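Long-range contacts in cell divisionFtsK/SpoIIIE (Thermomonospora curvata, PDB 4NH0), which is the ATPase EccC of the ESX (type VII) secretion system that exports EsxA and EsxB, and might be its translocase subunit: residues 358-363 with 591-596; 375-380 with 434-439; 631-636 with 647-652; 637-642 with 857-862. All blocks are in the same frame, centred on the assembly; numbering follows the deposited sequence.

How the interactions relate
Interaction 2 lies in the first ATPase module, interactions 3 and 4 in the second, and interaction 1 sets the connecting residues 591-596 on the first. Helix 371-394 joins 1 to 2: Met376 touches Trp594, whose indole also makes a cation-pi contact with Arg375. The same arginine crosses to interaction 4 through a salt bridge with Asp638; the centres of interactions 2 and 4 lie about 16 Å apart. Interactions 3 and 4 share strand 631-639, with centres about 14 Å apart. Toward the sites, the side chain of Ile363 is about 12 Å and that of Met376 about 10 Å from that of Glu425, the inferred active-site residue. The Phe861 side chain lies about 8 Å from bound ATP.

Interaction 1: residues 358-363 with 591-596; sequences HVSAII and HQIWLP
Ser360 and His591 make the polar part of this contact. The serine hydroxyl OG donates to the carbonyl O of His591 (2.7 Å), approaching with a tilt of 29° from the carbonyl plane. OG stands anti to the backbone N (chi1 173°), which turns it toward the loop, where CG1 of Ile593 lies beside it. An alanine here would probably leave the His591 carbonyl without this donor and the start of 591-596 less firmly tied to the strand. The apolar part centres on Trp594. Its CB meets the CB of Ala361 at 3.6 Å, while Ile363 lies over one face of the indole: CG1 sits 4.0 Å from the centroid of the five-membered ring, 13° off its normal, a CH-pi contact, and CD1 reaches CE3 at 3.6 Å, above the rim. The two side chains cross obliquely. The guanidinium of Arg375 covers the other face of the indole in a cation-pi contact. Residues 361-363 lie on strand 359-364, at one edge of the first ATPase sheet, which is bonded to strand 337-343 through Phe339 and Leu341. In the loop on the way to the second ATPase module, 591-594 runs nearly the same way as 360-363, past this edge and against helix 371-394, where Ile363 meets Met376 and Ile593 meets Glu383.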
# COMPACT_ATOMS: atom_id res chain seq x y z
N HIS A 358 -26.31 19.21 -24.45
CA HIS A 358 -27.37 18.25 -24.16
C HIS A 358 -26.79 16.91 -23.74
O HIS A 358 -27.36 16.20 -22.92
CB HIS A 358 -28.28 18.06 -25.37
CG HIS A 358 -28.83 19.34 -25.93
ND1 HIS A 358 -28.07 20.22 -26.66
CD2 HIS A 358 -30.07 19.87 -25.87
CE1 HIS A 358 -28.81 21.25 -27.03
NE2 HIS A 358 -30.03 21.06 -26.56
N VAL A 359 -25.64 16.57 -24.31
CA VAL A 359 -25.04 15.26 -24.09
C VAL A 359 -24.31 15.17 -22.75
O VAL A 359 -23.30 15.82 -22.54
CB VAL A 359 -24.06 14.91 -25.21
CG1 VAL A 359 -23.55 13.50 -25.03
CG2 VAL A 359 -24.73 15.06 -26.57
N SER A 360 -24.84 14.34 -21.86
CA SER A 360 -24.22 14.11 -20.56
C SER A 360 -23.07 13.12 -20.67
O SER A 360 -22.06 13.25 -19.97
CB SER A 360 -25.25 13.61 -19.55
OG SER A 360 -24.62 13.25 -18.34
N ALA A 361 -23.21 12.14 -21.56
CA ALA A 361 -22.20 11.10 -21.71
C ALA A 361 -22.30 10.37 -23.04
O ALA A 361 -23.39 10.05 -23.51
CB ALA A 361 -22.31 10.11 -20.56
N ILE A 362 -21.15 10.10 -23.64
CA ILE A 362 -21.07 9.25 -24.83
C ILE A 362 -20.30 7.98 -24.50
O ILE A 362 -19.06 7.98 -24.51
CB ILE A 362 -20.41 9.97 -26.01
CG1 ILE A 362 -21.17 11.25 -26.37
CG2 ILE A 362 -20.33 9.06 -27.23
CD1 ILE A 362 -20.57 12.02 -27.51
N ILE A 363 -21.02 6.91 -24.21
CA ILE A 363 -20.39 5.65 -23.84
C ILE A 363 -20.26 4.73 -25.04
O ILE A 363 -21.22 4.05 -25.42
CB ILE A 363 -21.18 4.94 -22.73
CG1 ILE A 363 -21.49 5.91 -21.59
CG2 ILE A 363 -20.41 3.74 -22.22
CD1 ILE A 363 -22.37 5.32 -20.51
N HIS A 591 -25.86 17.38 -16.05
CA HIS A 591 -25.45 16.61 -14.88
C HIS A 591 -24.73 15.35 -15.32
O HIS A 591 -25.25 14.56 -16.11
CB HIS A 591 -26.67 16.26 -14.02
CG HIS A 591 -26.37 15.27 -12.94
ND1 HIS A 591 -25.38 15.46 -12.00
CD2 HIS A 591 -26.95 14.08 -12.64
CE1 HIS A 591 -25.35 14.44 -11.18
NE2 HIS A 591 -26.29 13.58 -11.54
N GLN A 592 -23.52 15.15 -14.81
CA GLN A 592 -22.71 14.00 -15.19
C GLN A 592 -23.29 12.70 -14.64
O GLN A 592 -23.38 12.52 -13.43
CB GLN A 592 -21.27 14.18 -14.70
CG GLN A 592 -20.56 15.38 -15.29
CD GLN A 592 -20.36 15.26 -16.79
OE1 GLN A 592 -20.20 14.16 -17.32
NE2 GLN A 592 -20.37 16.40 -17.48
N ILE A 593 -23.67 11.81 -15.54
CA ILE A 593 -24.18 10.50 -15.16
C ILE A 593 -23.05 9.48 -15.23
O ILE A 593 -23.02 8.50 -14.49
CB ILE A 593 -25.34 10.04 -16.06
CG1 ILE A 593 -26.24 11.22 -16.43
CG2 ILE A 593 -26.13 8.93 -15.39
CD1 ILE A 593 -26.99 11.81 -15.26
N TRP A 594 -22.12 9.73 -16.15
CA TRP A 594 -21.00 8.83 -16.39
C TRP A 594 -19.67 9.57 -16.24
O TRP A 594 -19.43 10.57 -16.91
CB TRP A 594 -21.11 8.20 -17.78
CG TRP A 594 -19.93 7.39 -18.20
CD1 TRP A 594 -18.82 7.84 -18.85
CD2 TRP A 594 -19.74 5.99 -18.01
NE1 TRP A 594 -17.95 6.80 -19.07
CE2 TRP A 594 -18.49 5.65 -18.57
CE3 TRP A 594 -20.51 4.98 -17.43
CZ2 TRP A 594 -17.99 4.35 -18.56
CZ3 TRP A 594 -20.02 3.69 -17.42
CH2 TRP A 594 -18.77 3.39 -17.98
N LEU A 595 -18.81 9.06 -15.36
CA LEU A 595 -17.52 9.68 -15.11
C LEU A 595 -16.39 8.82 -15.66
O LEU A 595 -16.52 7.60 -15.73
CB LEU A 595 -17.33 9.92 -13.62
CG LEU A 595 -18.25 10.98 -13.01
CD1 LEU A 595 -17.93 11.17 -11.54
CD2 LEU A 595 -18.11 12.29 -13.76
N PRO A 596 -15.28 9.46 -16.07
CA PRO A 596 -14.06 8.79 -16.55
C PRO A 596 -13.70 7.57 -15.70
O PRO A 596 -13.36 7.72 -14.53
CB PRO A 596 -13.00 9.88 -16.44
CG PRO A 596 -13.77 11.13 -16.72
CD PRO A 596 -15.14 10.93 -16.14

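Interaction 2: residues 375-380 with 434-439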
# COMPACT_ATOMS: atom_id res chain seq x y z
N ARG A 375 -20.74 -1.33 -14.68
CA ARG A 375 -20.59 0.01 -14.14
C ARG A 375 -21.69 0.91 -14.69
O ARG A 375 -22.31 1.67 -13.95
CB ARG A 375 -19.22 0.60 -14.47
CG ARG A 375 -19.20 2.12 -14.36
CD ARG A 375 -17.80 2.70 -14.29
NE ARG A 375 -17.84 4.16 -14.27
CZ ARG A 375 -16.85 4.93 -13.87
NH1 ARG A 375 -15.72 4.39 -13.43
NH2 ARG A 375 -16.99 6.25 -13.88
N MET A 376 -21.92 0.82 -16.00
CA MET A 376 -22.96 1.61 -16.65
C MET A 376 -24.33 1.29 -16.07
O MET A 376 -25.21 2.15 -16.02
CB MET A 376 -22.95 1.35 -18.16
CG MET A 376 -23.90 2.24 -18.94
SD MET A 376 -23.87 1.92 -20.71
CE MET A 376 -24.44 0.23 -20.76
N TYR A 377 -24.50 0.05 -15.63
CA TYR A 377 -25.72 -0.36 -14.95
C TYR A 377 -25.94 0.50 -13.71
O TYR A 377 -26.98 1.14 -13.56
CB TYR A 377 -25.66 -1.84 -14.57
CG TYR A 377 -26.92 -2.37 -13.91
CD1 TYR A 377 -27.90 -3.01 -14.65
CD2 TYR A 377 -27.12 -2.24 -12.54
CE1 TYR A 377 -29.04 -3.50 -14.06
CE2 TYR A 377 -28.26 -2.73 -11.93
CZ TYR A 377 -29.22 -3.36 -12.70
OH TYR A 377 -30.36 -3.84 -12.10
N ASP A 378 -24.95 0.52 -12.83
CA ASP A 378 -25.04 1.24 -11.57
C ASP A 378 -25.08 2.75 -11.79
O ASP A 378 -25.69 3.48 -11.00
CB ASP A 378 -23.86 0.88 -10.67
CG ASP A 378 -23.83 -0.59 -10.31
OD1 ASP A 378 -24.91 -1.21 -10.25
OD2 ASP A 378 -22.73 -1.13 -10.10
N ALA A 379 -24.44 3.22 -12.85
CA ALA A 379 -24.43 4.65 -13.17
C ALA A 379 -25.83 5.12 -13.55
O ALA A 379 -26.22 6.24 -13.23
CB ALA A 379 -23.44 4.93 -14.29
N LEU A 380 -26.57 4.26 -14.24
CA LEU A 380 -27.93 4.58 -14.65
C LEU A 380 -28.92 4.24 -13.54
O LEU A 380 -29.88 4.97 -13.30
CB LEU A 380 -28.29 3.83 -15.93
CG LEU A 380 -27.50 4.23 -17.17
CD1 LEU A 380 -27.89 3.38 -18.36
CD2 LEU A 380 -27.69 5.71 -17.47
N PRO A 434 -26.68 -10.79 -19.81
CA PRO A 434 -28.14 -10.91 -19.78
C PRO A 434 -28.78 -10.34 -18.52
O PRO A 434 -29.98 -10.07 -18.52
CB PRO A 434 -28.36 -12.42 -19.86
CG PRO A 434 -27.11 -13.02 -19.32
CD PRO A 434 -26.02 -12.10 -19.77
N ASP A 435 -28.00 -10.15 -17.46
CA ASP A 435 -28.52 -9.59 -16.22
C ASP A 435 -28.83 -8.10 -16.37
O ASP A 435 -29.46 -7.50 -15.51
CB ASP A 435 -27.54 -9.81 -15.07
CG ASP A 435 -27.38 -11.27 -14.71
OD1 ASP A 435 -28.25 -11.80 -13.99
OD2 ASP A 435 -26.39 -11.89 -15.15
N PHE A 436 -28.37 -7.52 -17.47
CA PHE A 436 -28.54 -6.10 -17.73
C PHE A 436 -29.99 -5.76 -18.06
O PHE A 436 -30.40 -4.60 -17.98
CB PHE A 436 -27.62 -5.65 -18.86
CG PHE A 436 -27.48 -4.16 -18.98
CD1 PHE A 436 -26.59 -3.48 -18.17
CD2 PHE A 436 -28.22 -3.46 -19.91
CE1 PHE A 436 -26.45 -2.11 -18.28
CE2 PHE A 436 -28.09 -2.09 -20.03
CZ PHE A 436 -27.20 -1.42 -19.21
N ALA A 437 -30.76 -6.77 -18.44
CA ALA A 437 -32.15 -6.59 -18.84
C ALA A 437 -33.01 -6.03 -17.71
O ALA A 437 -34.05 -5.42 -17.96
CB ALA A 437 -32.73 -7.90 -19.35
N GLU A 438 -32.58 -6.26 -16.47
CA GLU A 438 -33.29 -5.76 -15.30
C GLU A 438 -33.39 -4.24 -15.33
O GLU A 438 -34.41 -3.67 -14.93
CB GLU A 438 -32.60 -6.20 -14.01
CG GLU A 438 -32.45 -7.70 -13.87
CD GLU A 438 -31.91 -8.10 -12.51
OE1 GLU A 438 -31.85 -7.23 -11.61
OE2 GLU A 438 -31.54 -9.28 -12.33
N LEU A 439 -32.33 -3.59 -15.80
CA LEU A 439 -32.31 -2.14 -15.91
C LEU A 439 -33.39 -1.66 -16.87
O LEU A 439 -34.10 -0.70 -16.58
CB LEU A 439 -30.94 -1.65 -16.38
CG LEU A 439 -30.78 -0.13 -16.47
CD1 LEU A 439 -30.70 0.48 -15.09
CD2 LEU A 439 -29.55 0.24 -17.28
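Tyr377 lays its ring alongside Leu439, with CE1 3.5 Å from the leucine CB and the leucine CD1 over one face. The same ring turns its edge toward the face of Phe436 in an offset edge-to-face pair, the centroids 5.8 Å apart and the planes at 70°; CD1 of Phe436 lies close to the tyrosine plane, 3.8 Å from Tyr377 CD1. Beyond it, CB of Glu438 comes to the ring edge near OH, with the carboxylate turned 81° from the ring plane. This is helix-to-helix packing within the first P-loop ATPase module: helix 371-394, which follows edge strand 359-364, meets the 3-10 turn and first residues of helix 437-450, which leads into strand 452-458. On the side nearer Trp594, Met376 crosses Phe436 at about a right angle. Its chain is extended to SD and then bends at chi3 (63°), placing CE 3.6 Å from Phe436 CZ. One turn on, Leu380 points at the second helix, and its CD1 meets CD2 of Leu439 at 3.7 Å, these two side chains also crossing at about a right angle. Phe436 is further packed edge-to-face with Phe440 and touches Leu429 of helix 427-430.

Interaction 3: residues 631-636 with 647-652; sequences HAVVGL and PYWLDL
The indole of Trp649 lies flat on Val633, whose CB sits 3.5 Å from the centroid of the six-membered ring and 6° off its normal; the carbonyl O of His631 comes in at the indole edge. The His631 ring has Asp651 CA over one face, 4.2 Å from its centroid, with the carboxylate over the CE1-NE2 rim on the same side, its plane 34° from the ring's. No hydrogen bond joins the two: His631 ND1 is bonded to the carbonyl of Arg629, and Asp651 OD1 to the amide of Ser653. An alanine in place of Trp649 would probably strip this cover from Val633 and open a gap on that face of the sheet. The strands form an antiparallel beta hairpin of 631-639 and 644-651, at the margin of the second ATPase sheet. Ala632 and Leu650 are a hydrogen-bonded pair, N to O at 3.2 Å from Ala632 and 2.9 Å from Leu650. Farther on, a beta bulge shifts the register by one residue: Val634 N bonds to Tyr648 O (3.0 Å), while Tyr648 N reaches Gly635 O (3.1 Å) from above the carbonyl plane, 54° out of it. On the face away from Trp649, Leu650 CD2 meets Val634 CG2 at 3.6 Å. There Ala632 and Val634 pack on helix 669-683, and Leu650 on Thr823 and Leu825.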
# COMPACT_ATOMS: atom_id res chain seq x y z
N HIS A 631 -4.23 11.61 9.18
CA HIS A 631 -5.00 11.14 8.04
C HIS A 631 -4.15 11.25 6.78
O HIS A 631 -3.40 12.21 6.61
CB HIS A 631 -6.29 11.93 7.88
CG HIS A 631 -7.35 11.57 8.87
ND1 HIS A 631 -7.21 11.78 10.23
CD2 HIS A 631 -8.57 11.01 8.71
CE1 HIS A 631 -8.29 11.36 10.85
NE2 HIS A 631 -9.14 10.89 9.95
N ALA A 632 -4.26 10.25 5.91
CA ALA A 632 -3.47 10.23 4.69
C ALA A 632 -4.31 9.86 3.48
O ALA A 632 -5.10 8.92 3.52
CB ALA A 632 -2.31 9.25 4.83
N VAL A 633 -4.15 10.62 2.40
CA VAL A 633 -4.84 10.33 1.15
C VAL A 633 -3.98 9.41 0.29
O VAL A 633 -2.78 9.64 0.14
CB VAL A 633 -5.19 11.62 0.38
CG1 VAL A 633 -3.96 12.51 0.24
CG2 VAL A 633 -5.79 11.30 -0.97
N VAL A 634 -4.58 8.37 -0.26
CA VAL A 634 -3.83 7.34 -0.97
C VAL A 634 -4.16 7.28 -2.46
O VAL A 634 -3.26 7.20 -3.29
CB VAL A 634 -4.06 5.96 -0.32
CG1 VAL A 634 -3.90 4.85 -1.34
CG2 VAL A 634 -3.11 5.76 0.84
N GLY A 635 -5.45 7.31 -2.80
CA GLY A 635 -5.85 7.19 -4.19
C GLY A 635 -7.21 7.78 -4.51
O GLY A 635 -7.64 8.75 -3.89
N LEU A 636 -7.88 7.18 -5.49
CA LEU A 636 -9.18 7.65 -5.93
C LEU A 636 -10.17 6.50 -6.03
O LEU A 636 -10.00 5.60 -6.85
CB LEU A 636 -9.06 8.37 -7.28
CG LEU A 636 -10.31 9.08 -7.78
CD1 LEU A 636 -10.66 10.25 -6.88
CD2 LEU A 636 -10.12 9.54 -9.22
N PRO A 647 -11.85 10.67 -3.08
CA PRO A 647 -10.48 10.47 -2.63
C PRO A 647 -10.50 9.45 -1.52
O PRO A 647 -11.45 9.40 -0.77
CB PRO A 647 -10.11 11.81 -2.06
CG PRO A 647 -11.00 12.77 -2.72
CD PRO A 647 -12.28 12.05 -2.86
N TYR A 648 -9.46 8.66 -1.41
CA TYR A 648 -9.42 7.58 -0.47
C TYR A 648 -8.62 8.06 0.70
O TYR A 648 -7.49 8.46 0.52
CB TYR A 648 -8.66 6.44 -1.12
CG TYR A 648 -8.82 5.12 -0.47
CD1 TYR A 648 -9.65 4.94 0.60
CD2 TYR A 648 -8.13 4.04 -0.94
CE1 TYR A 648 -9.79 3.71 1.19
CE2 TYR A 648 -8.27 2.81 -0.36
CZ TYR A 648 -9.10 2.65 0.71
OH TYR A 648 -9.23 1.43 1.28
N TRP A 649 -9.18 8.01 1.89
CA TRP A 649 -8.53 8.55 3.05
C TRP A 649 -8.45 7.53 4.11
O TRP A 649 -9.37 6.73 4.28
CB TRP A 649 -9.30 9.71 3.60
CG TRP A 649 -9.06 10.99 2.89
CD1 TRP A 649 -9.82 11.55 1.91
CD2 TRP A 649 -7.97 11.91 3.09
NE1 TRP A 649 -9.29 12.72 1.50
CE2 TRP A 649 -8.18 12.99 2.17
CE3 TRP A 649 -6.89 11.94 3.91
CZ2 TRP A 649 -7.33 14.05 2.09
CZ3 TRP A 649 -6.04 13.01 3.82
CH2 TRP A 649 -6.25 14.04 2.93
N LEU A 650 -7.36 7.57 4.85
CA LEU A 650 -7.09 6.60 5.88
C LEU A 650 -6.99 7.28 7.22
O LEU A 650 -6.43 8.34 7.33
CB LEU A 650 -5.78 5.91 5.56
CG LEU A 650 -5.81 4.73 4.61
CD1 LEU A 650 -6.88 4.91 3.57
CD2 LEU A 650 -4.47 4.57 3.95
N ASP A 651 -7.54 6.66 8.25
CA ASP A 651 -7.55 7.20 9.60
C ASP A 651 -6.59 6.41 10.48
O ASP A 651 -7.00 5.48 11.17
CB ASP A 651 -8.96 7.18 10.19
CG ASP A 651 -9.08 8.04 11.44
OD1 ASP A 651 -8.05 8.50 11.96
OD2 ASP A 651 -10.22 8.26 11.90
N LEU A 652 -5.32 6.79 10.45
CA LEU A 652 -4.30 6.10 11.23
C LEU A 652 -4.16 6.70 12.62
O LEU A 652 -3.15 6.50 13.30
CB LEU A 652 -2.96 6.14 10.50
CG LEU A 652 -2.98 5.74 9.02
CD1 LEU A 652 -1.57 5.71 8.45
CD2 LEU A 652 -3.67 4.40 8.84

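Interaction 4: residues 637-642 with 857-862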
# COMPACT_ATOMS: atom_id res chain seq x y z
N VAL A 637 -11.20 6.53 -5.20
CA VAL A 637 -12.21 5.48 -5.18
C VAL A 637 -13.32 5.77 -6.19
O VAL A 637 -13.77 6.91 -6.30
CB VAL A 637 -12.83 5.32 -3.78
CG1 VAL A 637 -13.82 4.16 -3.76
CG2 VAL A 637 -11.74 5.10 -2.75
N ASP A 638 -13.75 4.75 -6.91
CA ASP A 638 -14.82 4.90 -7.89
C ASP A 638 -16.17 4.52 -7.29
O ASP A 638 -16.39 3.37 -6.90
CB ASP A 638 -14.53 4.06 -9.13
CG ASP A 638 -15.38 4.47 -10.32
OD1 ASP A 638 -16.29 5.30 -10.15
OD2 ASP A 638 -15.13 3.95 -11.43
N ARG A 639 -17.08 5.49 -7.22
CA ARG A 639 -18.45 5.24 -6.79
C ARG A 639 -19.42 5.60 -7.90
O ARG A 639 -20.05 6.66 -7.86
CB ARG A 639 -18.77 6.04 -5.52
CG ARG A 639 -18.13 5.49 -4.26
CD ARG A 639 -19.19 5.17 -3.21
NE ARG A 639 -19.03 5.95 -1.99
CZ ARG A 639 -19.69 5.70 -0.86
NH1 ARG A 639 -20.54 4.69 -0.79
NH2 ARG A 639 -19.48 6.46 0.21
N PRO A 640 -19.57 4.71 -8.89
CA PRO A 640 -20.39 4.98 -10.08
C PRO A 640 -21.87 5.13 -9.75
O PRO A 640 -22.56 5.91 -10.41
CB PRO A 640 -20.15 3.75 -10.95
CG PRO A 640 -19.79 2.67 -9.99
CD PRO A 640 -19.02 3.34 -8.90
N PHE A 641 -22.36 4.39 -8.76
CA PHE A 641 -23.75 4.46 -8.36
C PHE A 641 -24.09 5.86 -7.84
O PHE A 641 -25.15 6.40 -8.13
CB PHE A 641 -24.06 3.42 -7.29
CG PHE A 641 -25.49 3.42 -6.82
CD1 PHE A 641 -25.87 4.16 -5.71
CD2 PHE A 641 -26.46 2.70 -7.50
CE1 PHE A 641 -27.19 4.17 -5.28
CE2 PHE A 641 -27.77 2.70 -7.08
CZ PHE A 641 -28.14 3.44 -5.97
N ASP A 642 -23.17 6.43 -7.07
CA ASP A 642 -23.36 7.76 -6.50
C ASP A 642 -22.92 8.83 -7.49
O ASP A 642 -22.93 10.02 -7.18
CB ASP A 642 -22.59 7.89 -5.19
CG ASP A 642 -22.93 6.79 -4.20
OD1 ASP A 642 -23.85 6.98 -3.39
OD2 ASP A 642 -22.26 5.73 -4.24
N ASP A 857 -14.82 -0.81 1.74
CA ASP A 857 -16.27 -0.82 1.59
C ASP A 857 -16.68 -1.71 0.43
O ASP A 857 -17.86 -2.06 0.28
CB ASP A 857 -16.81 0.60 1.39
CG ASP A 857 -16.10 1.62 2.26
OD1 ASP A 857 -16.09 1.45 3.49
OD2 ASP A 857 -15.57 2.61 1.70
N GLY A 858 -15.71 -2.08 -0.40
CA GLY A 858 -15.95 -2.98 -1.51
C GLY A 858 -16.01 -2.29 -2.85
O GLY A 858 -16.78 -2.69 -3.72
N TYR A 859 -15.20 -1.25 -3.03
CA TYR A 859 -15.23 -0.47 -4.26
C TYR A 859 -13.86 -0.44 -4.95
O TYR A 859 -12.83 -0.51 -4.29
CB TYR A 859 -15.70 0.96 -3.97
CG TYR A 859 -17.11 1.03 -3.45
CD1 TYR A 859 -18.08 0.14 -3.89
CD2 TYR A 859 -17.48 1.98 -2.50
CE1 TYR A 859 -19.37 0.19 -3.41
CE2 TYR A 859 -18.77 2.03 -2.02
CZ TYR A 859 -19.71 1.14 -2.47
OH TYR A 859 -21.00 1.20 -1.99
N HIS A 860 -13.88 -0.33 -6.27
CA HIS A 860 -12.65 -0.25 -7.05
C HIS A 860 -12.00 1.12 -6.88
O HIS A 860 -12.67 2.14 -6.94
CB HIS A 860 -12.92 -0.52 -8.53
CG HIS A 860 -13.34 -1.92 -8.82
ND1 HIS A 860 -12.48 -3.00 -8.70
CD2 HIS A 860 -14.52 -2.43 -9.23
CE1 HIS A 860 -13.11 -4.11 -9.02
NE2 HIS A 860 -14.35 -3.79 -9.35
N PHE A 861 -10.69 1.12 -6.66
CA PHE A 861 -9.95 2.37 -6.57
C PHE A 861 -8.63 2.27 -7.32
O PHE A 861 -8.22 1.19 -7.74
CB PHE A 861 -9.70 2.75 -5.11
CG PHE A 861 -8.63 1.93 -4.43
CD1 PHE A 861 -7.32 2.38 -4.38
CD2 PHE A 861 -8.95 0.73 -3.84
CE1 PHE A 861 -6.35 1.63 -3.75
CE2 PHE A 861 -7.97 -0.02 -3.21
CZ PHE A 861 -6.67 0.43 -3.17
N LEU A 862 -7.97 3.41 -7.49
CA LEU A 862 -6.70 3.46 -8.19
C LEU A 862 -5.69 4.27 -7.39
O LEU A 862 -5.87 5.46 -7.16
CB LEU A 862 -6.88 4.06 -9.59
CG LEU A 862 -5.67 4.08 -10.52
CD1 LEU A 862 -5.13 2.68 -10.72
CD2 LEU A 862 -6.06 4.69 -11.85
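Arg639 packs against the CE2 side of the Tyr859 ring. From CB the chain turns to CG, set anti to the carbonyl carbon (chi1 -74°) and 4.0 Å from Tyr859 CD2. CD then comes 3.4 Å from CE2 of the tyrosine. The chain bends at chi2, which places CD, and at chi3, which places NE; farther out NH1 is also near CE2 and lies 3.7 Å from OH, the guanidinium and ring planes standing 38° apart. NE lies 3.9 Å from Asp642 OD2, a long salt bridge of charges only, the oxygen well out of the guanidinium plane. Nearer the sheet, Val637 touches both Tyr859 and Phe861: CG1 meets Tyr859 CB at 3.7 Å, close to the plane of that ring, and CG2 meets Phe861 CB at 3.9 Å. The backbone tie is one nearly linear bond, Asp638 N to His860 O (2.8 Å, 167° at the hydrogen), lying nearly along the C=O axis. The carboxylate of Asp638 turns elsewhere, to a salt bridge with Arg375 in helix 371-394. Val637 and Phe861 form an antiparallel non-hydrogen-bonded pair, and Gly858 and Tyr859 make a G1 beta bulge opposite Thr855. This is antiparallel pairing of the first and last strands in chain order, neighbours in the second ATPase sheet, strand 860-863 running on to Thr863, which binds ATP.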